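Local coordinates for hypothetical protein BSU32300 (Bacillus subtilis subsp. subtilis str. 168, PDB 1YLM) that is probably an RNase, the toxic component of a putative type VII toxin-antitoxin system, and is probably neutralised by its cognate antitoxin, at residues A[48-53]-A[91-96]; A[52-57]-A[63-68]; A[70-75]-A[87-92]. All coordinates share one frame; numbering follows the deposited sequence.

Contact 1: A[48-53]-A[91-96]; sequences CILDTG and KLIAYR
L50 on helix 32-59 meets I93, near the end of helix 83-93, and R96, the first residue of helix 96-100, with L50 and I93 facing each other at a CA separation of 8.4 Å. From CB, L50 runs with CG anti to its carbonyl carbon (chi1 -66°), and the two branches beyond CG divide the work. CD1 lies against the last methylene of the arginine, 3.7 Å from R96 CD, and approaches the guanidinium obliquely, 3.9 Å from R96 NE. CD2 turns to I93, with CD1 of that isoleucine 4.0 Å from L50 CD2. I93 CD1 also meets I49 CG2 at 4.1 Å, one methyl touching two successive residues of helix 32-59. The packing of I49 and L50 on I93 joins helices 32-59 and 83-93 of the all-helical HepT-like fold, and L50 continues it onto R96, which by similarity is the active-site residue opening the RX(4)HXY motif. R96 is extended from CG to NE; its NE forms a salt bridge with E47 of helix 32-59, and its guanidinium makes a cation-pi contact with Y68. A type I turn from I93 to R96 carries the chain from the isoleucine to the arginine. On helix 32-59, D51 hydrogen-bonds Y103 of the second subunit.

Contact 2: A[52-57]-A[63-68]; sequences TGNDMI and RDPGSY
I57 N donates to G53 O at 2.9 Å, a backbone bond of helix 32-59 in the turn from which I57 reaches R63 and P65. No hydrogen bond joins 52-57 to 63-68; the contact is made by one methyl, one amide, one backbone carbonyl and one proline ring. I57 CG2 stands anti to the backbone N, and this puts the methyl forward onto the returning chain. There it lies 3.3 Å from the carbonyl oxygen of R63 and 3.8 Å from P65 CD, so a single methyl spans the backbone of one residue and the ring of another. The side chain of R63 points from its CA away from the helix, and it is the main-chain carbonyl that meets I57. Nearly one turn earlier, N54 meets the same proline. Its chi1 of -81°, with CG anti to the carbonyl carbon, brings the amide toward the proline, and chi2 (144°) turns ND2 rather than OD1 to the ring, at 3.7 Å from P65 CG. P65 is thus touched at two adjacent ring atoms, CG by N54 and CD by I57. Segment 63-68 belongs to the irregular connection that leaves the end of helix 32-59, doubles back beside its last turns and leads to helix 71-77; R63, D64 and P65 are extended, with polyproline-II-like backbone angles. Helix 71-77 covers the contact through I71 and I74, both of which touch P65. Farther along the connection, S67 N donates a hydrogen bond to D70 OD2. The side chain of N54 lies about 9 Å from that of R96, the active-site residue by similarity.

Contact 3: A[70-75]-A[87-92]; sequences DIMDIL and DELKKL
D73 and K90 supply the ionic part of this contact, a salt bridge between helix 71-77 and helix 83-93. K90 NZ donates to D73 OD1 at 2.8 Å, arriving on the syn lone pair, which faces D73 OD2. The second carboxylate oxygen is only weakly held, with D73 OD2 3.3 Å from K90 NZ, so the ammonium group sits unevenly across the mouth of the carboxylate. The lysine gets there by a bend at chi3 (98°), which turns CE and NZ off the line of the preceding methylenes; its chain crosses D73 at about a right angle. A second carboxylate is near, D87 OD1 being 5.2 Å from D73 OD1; the lysine charge probably offsets part of the repulsion between them. Apolar packing lies beneath. M72 and K90 pass alongside each other in opposite directions, M72 CB 3.7 Å from K90 CG, so the lysine's inner methylenes belong to the packing while its tip serves the bridge. The backbones come closest at this pair, with the CA atoms of M72 and K90 6.8 Å apart. M72, a selenomethionine, is bent at both chi2 and chi3, and this curl carries its terminal methyl to L89, with M72 CE 4.0 Å from L89 CD1. L89 in turn leans on A121, L122 and F125 of helix 119-137, while M72 also touches I49 of helix 32-59. The axes of 71-75 and 87-92 approach to 9.7 Å and their directions differ by 167°, nearly antiparallel, as in a helical hairpin with a buried apolar seam and a salt bridge along its partly exposed edge.

How the contacts relate
Along the chain, contact 2 closes before contact 3 opens, whereas contact 1 spans both, starting on helix 32-59 and closing on 91-96, at the end of helix 83-93 and just beyond. Contacts 1 and 2 share T52 and G53, contacts 1 and 3 share K91 and L92, and helix 71-77 touches both helix 32-59 and helix 83-93. The centres of contacts 1 and 3 lie about 7 Å apart; that of contact 2 is about 11 Å from each. The three contacts adjoin: M72 CG lies 3.5 Å from I93 CD1, and I74 CD1 3.4 Å from R63 O. Through Y68, next to L50, I93 and R96, the connection 63-68 meets the putative active-site region of this HepT-like protein.

Contact 1: A[48-53]-A[91-96]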
ATOM      1  N   CYS A  48      -3.543  -7.227   6.889  1.00 14.55           N
ATOM      2  CA  CYS A  48      -4.481  -8.192   7.451  1.00 15.04           C
ATOM      3  C   CYS A  48      -4.136  -8.501   8.910  1.00 15.29           C
ATOM      4  O   CYS A  48      -5.039  -8.585   9.750  1.00 15.22           O
ATOM      5  CB  CYS A  48      -4.457  -9.496   6.667  1.00 15.02           C
ATOM      6  SG  CYS A  48      -5.281  -9.454   5.038  1.00 16.72           S
ATOM      7  N   ILE A  49      -2.847  -8.675   9.208  1.00 14.69           N
ATOM      8  CA  ILE A  49      -2.438  -8.952  10.594  1.00 14.75           C
ATOM      9  C   ILE A  49      -2.740  -7.753  11.489  1.00 14.98           C
ATOM     10  O   ILE A  49      -3.311  -7.912  12.576  1.00 14.23           O
ATOM     11  CB  ILE A  49      -0.958  -9.336  10.699  1.00 14.99           C
ATOM     12  CG1 ILE A  49      -0.708 -10.692  10.010  1.00 13.39           C
ATOM     13  CG2 ILE A  49      -0.504  -9.351  12.178  1.00 13.44           C
ATOM     14  CD1 ILE A  49       0.800 -10.948   9.731  1.00 14.03           C
ATOM     15  N   LEU A  50      -2.358  -6.561  11.039  1.00 14.91           N
ATOM     16  CA  LEU A  50      -2.560  -5.351  11.854  1.00 15.65           C
ATOM     17  C   LEU A  50      -4.036  -5.044  12.078  1.00 16.00           C
ATOM     18  O   LEU A  50      -4.438  -4.695  13.196  1.00 15.38           O
ATOM     19  CB  LEU A  50      -1.876  -4.151  11.205  1.00 16.01           C
ATOM     20  CG  LEU A  50      -0.344  -4.237  11.150  1.00 14.90           C
ATOM     21  CD1 LEU A  50       0.233  -3.035  10.433  1.00 18.08           C
ATOM     22  CD2 LEU A  50       0.295  -4.421  12.549  1.00 16.03           C
ATOM     23  N   ASP A  51      -4.826  -5.174  11.006  1.00 15.57           N
ATOM     24  CA  ASP A  51      -6.258  -4.877  11.051  1.00 16.00           C
ATOM     25  C   ASP A  51      -6.970  -5.876  11.955  1.00 16.17           C
ATOM     26  O   ASP A  51      -7.778  -5.482  12.813  1.00 16.00           O
ATOM     27  CB  ASP A  51      -6.864  -4.891   9.628  1.00 15.96           C
ATOM     28  CG  ASP A  51      -6.556  -3.606   8.838  1.00 17.73           C
ATOM     29  OD1 ASP A  51      -6.162  -2.598   9.452  1.00 19.00           O
ATOM     30  OD2 ASP A  51      -6.733  -3.599   7.607  1.00 16.27           O
ATOM     31  N   THR A  52      -6.639  -7.155  11.788  1.00 15.41           N
ATOM     32  CA  THR A  52      -7.183  -8.216  12.660  1.00 15.47           C
ATOM     33  C   THR A  52      -6.778  -7.989  14.120  1.00 15.11           C
ATOM     34  O   THR A  52      -7.624  -8.054  15.037  1.00 14.65           O
ATOM     35  CB  THR A  52      -6.768  -9.629  12.180  1.00 15.61           C
ATOM     36  OG1 THR A  52      -7.338  -9.863  10.879  1.00 18.09           O
ATOM     37  CG2 THR A  52      -7.303 -10.700  13.147  1.00 15.91           C
ATOM     38  N   GLY A  53      -5.497  -7.704  14.340  1.00 15.70           N
ATOM     39  CA  GLY A  53      -4.999  -7.380  15.688  1.00 16.36           C
ATOM     40  C   GLY A  53      -5.744  -6.222  16.335  1.00 16.72           C
ATOM     41  O   GLY A  53      -6.199  -6.341  17.491  1.00 16.72           O
ATOM     42  N   LYS A  91       8.825  -9.161  12.748  1.00 19.39           N
ATOM     43  CA  LYS A  91       9.916  -8.987  11.773  1.00 20.51           C
ATOM     44  C   LYS A  91       9.378  -8.708  10.367  1.00 19.55           C
ATOM     45  O   LYS A  91       9.966  -7.908   9.628  1.00 18.67           O
ATOM     46  CB  LYS A  91      10.853 -10.203  11.770  1.00 21.13           C
ATOM     47  CG  LYS A  91      11.637 -10.368  13.081  1.00 21.72           C
ATOM     48  CD  LYS A  91      12.415 -11.692  13.110  1.00 23.37           C
ATOM     49  CE  LYS A  91      13.206 -11.842  14.446  1.00 26.13           C
ATOM     50  NZ  LYS A  91      13.961 -10.622  14.799  1.00 30.64           N
ATOM     51  N   LEU A  92       8.252  -9.340  10.013  1.00 18.35           N
ATOM     52  CA  LEU A  92       7.579  -9.029   8.746  1.00 18.22           C
ATOM     53  C   LEU A  92       6.949  -7.649   8.794  1.00 17.11           C
ATOM     54  O   LEU A  92       7.068  -6.864   7.845  1.00 16.16           O
ATOM     55  CB  LEU A  92       6.495 -10.060   8.385  1.00 18.10           C
ATOM     56  CG  LEU A  92       5.692  -9.719   7.108  1.00 18.58           C
ATOM     57  CD1 LEU A  92       6.572  -9.640   5.838  1.00 21.10           C
ATOM     58  CD2 LEU A  92       4.569 -10.729   6.908  1.00 19.55           C
ATOM     59  N   ILE A  93       6.256  -7.358   9.897  1.00 16.65           N
ATOM     60  CA  ILE A  93       5.593  -6.069  10.069  1.00 16.36           C
ATOM     61  C   ILE A  93       6.568  -4.887   9.931  1.00 16.06           C
ATOM     62  O   ILE A  93       6.209  -3.818   9.424  1.00 14.71           O
ATOM     63  CB  ILE A  93       4.840  -6.034  11.437  1.00 16.08           C
ATOM     64  CG1 ILE A  93       3.621  -6.980  11.373  1.00 16.35           C
ATOM     65  CG2 ILE A  93       4.457  -4.596  11.833  1.00 15.62           C
ATOM     66  CD1 ILE A  93       3.042  -7.388  12.738  1.00 17.86           C
ATOM     67  N   ALA A  94       7.805  -5.093  10.372  1.00 16.56           N
ATOM     68  CA  ALA A  94       8.842  -4.068  10.262  1.00 16.91           C
ATOM     69  C   ALA A  94       9.109  -3.651   8.810  1.00 16.55           C
ATOM     70  O   ALA A  94       9.665  -2.580   8.571  1.00 16.98           O
ATOM     71  CB  ALA A  94      10.124  -4.543  10.947  1.00 17.02           C
ATOM     72  N   TYR A  95       8.684  -4.481   7.848  1.00 16.38           N
ATOM     73  CA  TYR A  95       8.822  -4.139   6.421  1.00 16.76           C
ATOM     74  C   TYR A  95       7.748  -3.166   5.892  1.00 16.28           C
ATOM     75  O   TYR A  95       7.849  -2.668   4.773  1.00 15.29           O
ATOM     76  CB  TYR A  95       8.923  -5.413   5.548  1.00 17.12           C
ATOM     77  CG  TYR A  95       9.806  -5.218   4.332  1.00 18.69           C
ATOM     78  CD1 TYR A  95      11.195  -5.166   4.460  1.00 19.59           C
ATOM     79  CD2 TYR A  95       9.253  -5.057   3.050  1.00 20.02           C
ATOM     80  CE1 TYR A  95      12.014  -4.979   3.355  1.00 19.42           C
ATOM     81  CE2 TYR A  95      10.078  -4.844   1.929  1.00 18.17           C
ATOM     82  CZ  TYR A  95      11.454  -4.814   2.094  1.00 18.69           C
ATOM     83  OH  TYR A  95      12.301  -4.623   1.012  1.00 17.53           O
ATOM     84  N   ARG A  96       6.719  -2.892   6.701  1.00 16.74           N
ATOM     85  CA  ARG A  96       5.587  -2.081   6.262  1.00 16.76           C
ATOM     86  C   ARG A  96       6.012  -0.710   5.757  1.00 16.74           C
ATOM     87  O   ARG A  96       5.563  -0.283   4.710  1.00 15.72           O
ATOM     88  CB  ARG A  96       4.547  -1.914   7.370  1.00 16.89           C
ATOM     89  CG  ARG A  96       3.220  -1.343   6.860  1.00 17.89           C
ATOM     90  CD  ARG A  96       2.272  -1.025   8.020  1.00 19.19           C
ATOM     91  NE  ARG A  96       0.979  -0.535   7.537  1.00 20.36           N
ATOM     92  CZ  ARG A  96       0.640   0.745   7.405  1.00 23.66           C
ATOM     93  NH1 ARG A  96       1.486   1.726   7.727  1.00 22.23           N
ATOM     94  NH2 ARG A  96      -0.571   1.052   6.949  1.00 23.39           N
TER

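Contact 2: A[52-57]-A[63-68]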
ATOM      1  N   THR A  52      -6.639  -7.155  11.788  1.00 15.41           N
ATOM      2  CA  THR A  52      -7.183  -8.216  12.660  1.00 15.47           C
ATOM      3  C   THR A  52      -6.778  -7.989  14.120  1.00 15.11           C
ATOM      4  O   THR A  52      -7.624  -8.054  15.037  1.00 14.65           O
ATOM      5  CB  THR A  52      -6.768  -9.629  12.180  1.00 15.61           C
ATOM      6  OG1 THR A  52      -7.338  -9.863  10.879  1.00 18.09           O
ATOM      7  CG2 THR A  52      -7.303 -10.700  13.147  1.00 15.91           C
ATOM      8  N   GLY A  53      -5.497  -7.704  14.340  1.00 15.70           N
ATOM      9  CA  GLY A  53      -4.999  -7.380  15.688  1.00 16.36           C
ATOM     10  C   GLY A  53      -5.744  -6.222  16.335  1.00 16.72           C
ATOM     11  O   GLY A  53      -6.199  -6.341  17.491  1.00 16.72           O
ATOM     12  N   ASN A  54      -5.882  -5.109  15.611  1.00 16.83           N
ATOM     13  CA  ASN A  54      -6.685  -3.973  16.096  1.00 17.16           C
ATOM     14  C   ASN A  54      -8.117  -4.375  16.425  1.00 17.04           C
ATOM     15  O   ASN A  54      -8.650  -3.973  17.454  1.00 16.32           O
ATOM     16  CB  ASN A  54      -6.727  -2.802  15.098  1.00 18.03           C
ATOM     17  CG  ASN A  54      -5.492  -1.913  15.163  1.00 20.93           C
ATOM     18  OD1 ASN A  54      -5.033  -1.412  14.128  1.00 25.44           O
ATOM     19  ND2 ASN A  54      -4.959  -1.701  16.358  1.00 21.91           N
ATOM     20  N   ASP A  55      -8.758  -5.136  15.536  1.00 16.91           N
ATOM     21  CA  ASP A  55     -10.151  -5.563  15.765  1.00 17.50           C
ATOM     22  C   ASP A  55     -10.261  -6.454  17.010  1.00 16.65           C
ATOM     23  O   ASP A  55     -11.205  -6.334  17.803  1.00 16.13           O
ATOM     24  CB  ASP A  55     -10.716  -6.273  14.521  1.00 17.19           C
ATOM     25  CG  ASP A  55     -10.912  -5.324  13.346  1.00 20.80           C
ATOM     26  OD1 ASP A  55     -10.989  -4.095  13.579  1.00 21.35           O
ATOM     27  OD2 ASP A  55     -10.979  -5.802  12.193  1.00 22.63           O
HETATM   28  N   MSE A  56      -9.291  -7.341  17.182  1.00 16.67           N
HETATM   29  CA  MSE A  56      -9.201  -8.193  18.386  1.00 16.72           C
HETATM   30  C   MSE A  56      -9.097  -7.339  19.661  1.00 17.43           C
HETATM   31  O   MSE A  56      -9.820  -7.517  20.637  1.00 16.33           O
HETATM   32  CB  MSE A  56      -7.956  -9.087  18.312  1.00 16.73           C
HETATM   33  CG  MSE A  56      -7.983 -10.206  17.297  1.00 17.37           C
HETATM   34 SE   MSE A  56      -8.884 -11.648  17.944  1.00 28.13          SE
HETATM   35  CE  MSE A  56     -10.105 -11.427  17.310  1.00  2.00           C
ATOM     36  N   ILE A  57      -8.159  -6.405  19.634  1.00 17.73           N
ATOM     37  CA  ILE A  57      -7.866  -5.558  20.783  1.00 17.90           C
ATOM     38  C   ILE A  57      -9.087  -4.705  21.149  1.00 18.22           C
ATOM     39  O   ILE A  57      -9.511  -4.677  22.317  1.00 18.64           O
ATOM     40  CB  ILE A  57      -6.619  -4.680  20.462  1.00 17.76           C
ATOM     41  CG1 ILE A  57      -5.346  -5.530  20.524  1.00 17.88           C
ATOM     42  CG2 ILE A  57      -6.534  -3.459  21.388  1.00 19.79           C
ATOM     43  CD1 ILE A  57      -4.084  -4.805  19.975  1.00 17.91           C
ATOM     44  N   ARG A  63      -5.340  -4.033  26.072  1.00 22.31           N
ATOM     45  CA  ARG A  63      -4.568  -2.796  26.182  1.00 24.79           C
ATOM     46  C   ARG A  63      -4.539  -2.081  24.839  1.00 25.69           C
ATOM     47  O   ARG A  63      -4.411  -2.713  23.786  1.00 25.50           O
ATOM     48  CB  ARG A  63      -3.141  -3.092  26.660  1.00 25.35           C
ATOM     49  CG  ARG A  63      -2.252  -1.869  26.740  1.00 28.77           C
ATOM     50  CD  ARG A  63      -1.000  -2.187  27.522  1.00 36.59           C
ATOM     51  NE  ARG A  63      -0.298  -0.960  27.895  1.00 42.87           N
ATOM     52  CZ  ARG A  63      -0.490  -0.286  29.029  1.00 45.97           C
ATOM     53  NH1 ARG A  63      -1.372  -0.713  29.932  1.00 46.93           N
ATOM     54  NH2 ARG A  63       0.208   0.824  29.260  1.00 47.67           N
ATOM     55  N   ASP A  64      -4.673  -0.767  24.871  1.00 26.46           N
ATOM     56  CA  ASP A  64      -4.671   0.007  23.641  1.00 28.11           C
ATOM     57  C   ASP A  64      -3.237   0.184  23.099  1.00 28.24           C
ATOM     58  O   ASP A  64      -2.337   0.570  23.847  1.00 28.29           O
ATOM     59  CB  ASP A  64      -5.338   1.355  23.892  1.00 28.99           C
ATOM     60  CG  ASP A  64      -5.625   2.107  22.622  1.00 31.30           C
ATOM     61  OD1 ASP A  64      -6.253   1.540  21.703  1.00 34.67           O
ATOM     62  OD2 ASP A  64      -5.226   3.282  22.542  1.00 35.34           O
ATOM     63  N   PRO A  65      -3.015  -0.134  21.806  1.00 28.53           N
ATOM     64  CA  PRO A  65      -1.696   0.041  21.193  1.00 28.75           C
ATOM     65  C   PRO A  65      -1.374   1.513  20.932  1.00 29.47           C
ATOM     66  O   PRO A  65      -2.228   2.254  20.426  1.00 29.53           O
ATOM     67  CB  PRO A  65      -1.832  -0.703  19.856  1.00 28.60           C
ATOM     68  CG  PRO A  65      -3.270  -0.645  19.534  1.00 28.41           C
ATOM     69  CD  PRO A  65      -3.999  -0.677  20.849  1.00 28.35           C
ATOM     70  N   GLY A  66      -0.152   1.921  21.269  1.00 30.38           N
ATOM     71  CA  GLY A  66       0.318   3.281  20.986  1.00 31.45           C
ATOM     72  C   GLY A  66       0.520   3.483  19.497  1.00 32.45           C
ATOM     73  O   GLY A  66       0.125   4.520  18.938  1.00 33.48           O
ATOM     74  N   SER A  67       1.113   2.474  18.860  1.00 32.48           N
ATOM     75  CA  SER A  67       1.370   2.458  17.417  1.00 32.97           C
ATOM     76  C   SER A  67       1.062   1.069  16.868  1.00 32.50           C
ATOM     77  O   SER A  67       0.947   0.114  17.639  1.00 32.43           O
ATOM     78  CB  SER A  67       2.843   2.755  17.144  1.00 32.71           C
ATOM     79  OG  SER A  67       3.657   1.664  17.581  1.00 34.89           O
ATOM     80  N   TYR A  68       0.972   0.940  15.542  1.00 32.37           N
ATOM     81  CA  TYR A  68       0.740  -0.383  14.956  1.00 31.84           C
ATOM     82  C   TYR A  68       1.790  -1.405  15.414  1.00 31.50           C
ATOM     83  O   TYR A  68       1.510  -2.601  15.490  1.00 31.27           O
ATOM     84  CB  TYR A  68       0.576  -0.334  13.423  1.00 31.65           C
ATOM     85  CG  TYR A  68       1.820  -0.028  12.630  1.00 31.46           C
ATOM     86  CD1 TYR A  68       2.841  -0.975  12.487  1.00 32.04           C
ATOM     87  CD2 TYR A  68       1.963   1.196  11.986  1.00 32.27           C
ATOM     88  CE1 TYR A  68       3.985  -0.695  11.741  1.00 31.23           C
ATOM     89  CE2 TYR A  68       3.098   1.489  11.236  1.00 31.63           C
ATOM     90  CZ  TYR A  68       4.105   0.539  11.118  1.00 32.01           C
ATOM     91  OH  TYR A  68       5.224   0.834  10.363  1.00 31.46           O
TER

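Contact 3: A[70-75]-A[87-92]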
ATOM      1  N   ASP A  70       2.913  -1.934  18.340  1.00 29.17           N
ATOM      2  CA  ASP A  70       2.601  -2.468  19.677  1.00 27.74           C
ATOM      3  C   ASP A  70       1.590  -3.622  19.642  1.00 25.82           C
ATOM      4  O   ASP A  70       1.491  -4.415  20.592  1.00 25.49           O
ATOM      5  CB  ASP A  70       2.057  -1.344  20.561  1.00 28.11           C
ATOM      6  CG  ASP A  70       3.039  -0.205  20.712  1.00 30.48           C
ATOM      7  OD1 ASP A  70       4.162  -0.463  21.204  1.00 32.93           O
ATOM      8  OD2 ASP A  70       2.695   0.942  20.326  1.00 34.23           O
ATOM      9  N   ILE A  71       0.859  -3.712  18.541  1.00 23.68           N
ATOM     10  CA  ILE A  71      -0.217  -4.699  18.375  1.00 22.21           C
ATOM     11  C   ILE A  71       0.177  -6.136  18.730  1.00 21.79           C
ATOM     12  O   ILE A  71      -0.540  -6.814  19.483  1.00 20.81           O
ATOM     13  CB  ILE A  71      -0.836  -4.597  16.949  1.00 22.34           C
ATOM     14  CG1 ILE A  71      -1.554  -3.255  16.809  1.00 21.43           C
ATOM     15  CG2 ILE A  71      -1.798  -5.750  16.679  1.00 20.61           C
ATOM     16  CD1 ILE A  71      -1.939  -2.862  15.398  1.00 21.54           C
HETATM   17  N   MSE A  72       1.320  -6.600  18.218  1.00 21.19           N
HETATM   18  CA  MSE A  72       1.705  -8.008  18.397  1.00 21.90           C
HETATM   19  C   MSE A  72       2.023  -8.318  19.841  1.00 21.28           C
HETATM   20  O   MSE A  72       1.671  -9.378  20.347  1.00 20.59           O
HETATM   21  CB  MSE A  72       2.903  -8.392  17.520  1.00 22.61           C
HETATM   22  CG  MSE A  72       2.616  -8.357  16.030  1.00 24.58           C
HETATM   23 SE   MSE A  72       1.101  -9.499  15.437  1.00 39.85          SE
HETATM   24  CE  MSE A  72       1.370 -10.982  16.677  1.00 10.79           C
ATOM     25  N   ASP A  73       2.702  -7.381  20.488  1.00 20.65           N
ATOM     26  CA  ASP A  73       3.052  -7.498  21.894  1.00 21.00           C
ATOM     27  C   ASP A  73       1.805  -7.673  22.761  1.00 20.25           C
ATOM     28  O   ASP A  73       1.798  -8.465  23.690  1.00 20.72           O
ATOM     29  CB  ASP A  73       3.861  -6.274  22.331  1.00 21.77           C
ATOM     30  CG  ASP A  73       5.280  -6.269  21.743  1.00 24.07           C
ATOM     31  OD1 ASP A  73       5.782  -7.361  21.384  1.00 26.00           O
ATOM     32  OD2 ASP A  73       5.871  -5.169  21.635  1.00 27.27           O
ATOM     33  N   ILE A  74       0.745  -6.961  22.421  1.00 19.85           N
ATOM     34  CA  ILE A  74      -0.520  -7.077  23.164  1.00 19.30           C
ATOM     35  C   ILE A  74      -1.180  -8.447  22.930  1.00 19.08           C
ATOM     36  O   ILE A  74      -1.612  -9.112  23.883  1.00 18.55           O
ATOM     37  CB  ILE A  74      -1.464  -5.888  22.846  1.00 19.75           C
ATOM     38  CG1 ILE A  74      -0.876  -4.576  23.409  1.00 18.64           C
ATOM     39  CG2 ILE A  74      -2.881  -6.169  23.407  1.00 18.48           C
ATOM     40  CD1 ILE A  74      -1.308  -3.333  22.638  1.00 21.61           C
ATOM     41  N   LEU A  75      -1.189  -8.903  21.675  1.00 18.92           N
ATOM     42  CA  LEU A  75      -1.692 -10.248  21.347  1.00 19.23           C
ATOM     43  C   LEU A  75      -0.898 -11.351  22.049  1.00 19.34           C
ATOM     44  O   LEU A  75      -1.459 -12.376  22.452  1.00 18.91           O
ATOM     45  CB  LEU A  75      -1.692 -10.469  19.824  1.00 17.85           C
ATOM     46  CG  LEU A  75      -2.640  -9.547  19.045  1.00 18.17           C
ATOM     47  CD1 LEU A  75      -2.567  -9.810  17.525  1.00 15.87           C
ATOM     48  CD2 LEU A  75      -4.085  -9.690  19.528  1.00 18.07           C
ATOM     49  N   ASP A  87       7.149 -12.465  17.854  1.00 22.85           N
ATOM     50  CA  ASP A  87       8.449 -11.926  17.449  1.00 23.16           C
ATOM     51  C   ASP A  87       8.659 -12.093  15.960  1.00 22.43           C
ATOM     52  O   ASP A  87       9.086 -11.153  15.283  1.00 22.82           O
ATOM     53  CB  ASP A  87       9.587 -12.623  18.212  1.00 23.36           C
ATOM     54  CG  ASP A  87       9.627 -12.255  19.692  1.00 26.89           C
ATOM     55  OD1 ASP A  87       9.059 -11.204  20.091  1.00 30.09           O
ATOM     56  OD2 ASP A  87      10.260 -13.015  20.458  1.00 31.32           O
ATOM     57  N   GLU A  88       8.330 -13.279  15.459  1.00 22.07           N
ATOM     58  CA  GLU A  88       8.440 -13.586  14.029  1.00 21.94           C
ATOM     59  C   GLU A  88       7.560 -12.668  13.190  1.00 21.48           C
ATOM     60  O   GLU A  88       8.015 -12.083  12.208  1.00 20.81           O
ATOM     61  CB  GLU A  88       8.071 -15.036  13.761  1.00 22.11           C
ATOM     62  CG  GLU A  88       9.173 -16.025  14.141  1.00 24.30           C
ATOM     63  CD  GLU A  88       8.996 -17.358  13.469  1.00 27.53           C
ATOM     64  OE1 GLU A  88       9.080 -17.412  12.223  1.00 28.90           O
ATOM     65  OE2 GLU A  88       8.781 -18.360  14.178  1.00 29.00           O
ATOM     66  N   LEU A  89       6.295 -12.529  13.589  1.00 20.53           N
ATOM     67  CA  LEU A  89       5.370 -11.661  12.854  1.00 19.26           C
ATOM     68  C   LEU A  89       5.821 -10.203  12.900  1.00 19.25           C
ATOM     69  O   LEU A  89       5.710  -9.490  11.906  1.00 18.80           O
ATOM     70  CB  LEU A  89       3.925 -11.847  13.333  1.00 19.05           C
ATOM     71  CG  LEU A  89       3.354 -13.262  13.081  1.00 18.87           C
ATOM     72  CD1 LEU A  89       1.920 -13.394  13.584  1.00 18.84           C
ATOM     73  CD2 LEU A  89       3.427 -13.717  11.637  1.00 20.04           C
ATOM     74  N   LYS A  90       6.384  -9.775  14.026  1.00 18.71           N
ATOM     75  CA  LYS A  90       6.942  -8.428  14.129  1.00 19.43           C
ATOM     76  C   LYS A  90       8.020  -8.153  13.066  1.00 19.32           C
ATOM     77  O   LYS A  90       8.123  -7.036  12.560  1.00 18.16           O
ATOM     78  CB  LYS A  90       7.526  -8.179  15.518  1.00 19.17           C
ATOM     79  CG  LYS A  90       6.492  -7.889  16.621  1.00 20.48           C
ATOM     80  CD  LYS A  90       7.138  -8.039  18.010  1.00 21.21           C
ATOM     81  CE  LYS A  90       7.554  -6.712  18.565  1.00 26.38           C
ATOM     82  NZ  LYS A  90       8.149  -6.883  19.930  1.00 27.25           N
ATOM     83  N   LYS A  91       8.825  -9.161  12.748  1.00 19.39           N
ATOM     84  CA  LYS A  91       9.916  -8.987  11.773  1.00 20.51           C
ATOM     85  C   LYS A  91       9.378  -8.708  10.367  1.00 19.55           C
ATOM     86  O   LYS A  91       9.966  -7.908   9.628  1.00 18.67           O
ATOM     87  CB  LYS A  91      10.853 -10.203  11.770  1.00 21.13           C
ATOM     88  CG  LYS A  91      11.637 -10.368  13.081  1.00 21.72           C
ATOM     89  CD  LYS A  91      12.415 -11.692  13.110  1.00 23.37           C
ATOM     90  CE  LYS A  91      13.206 -11.842  14.446  1.00 26.13           C
ATOM     91  NZ  LYS A  91      13.961 -10.622  14.799  1.00 30.64           N
ATOM     92  N   LEU A  92       8.252  -9.340  10.013  1.00 18.35           N
ATOM     93  CA  LEU A  92       7.579  -9.029   8.746  1.00 18.22           C
ATOM     94  C   LEU A  92       6.949  -7.649   8.794  1.00 17.11           C
ATOM     95  O   LEU A  92       7.068  -6.864   7.845  1.00 16.16           O
ATOM     96  CB  LEU A  92       6.495 -10.060   8.385  1.00 18.10           C
ATOM     97  CG  LEU A  92       5.692  -9.719   7.108  1.00 18.58           C
ATOM     98  CD1 LEU A  92       6.572  -9.640   5.838  1.00 21.10           C
ATOM     99  CD2 LEU A  92       4.569 -10.729   6.908  1.00 19.55           C
TER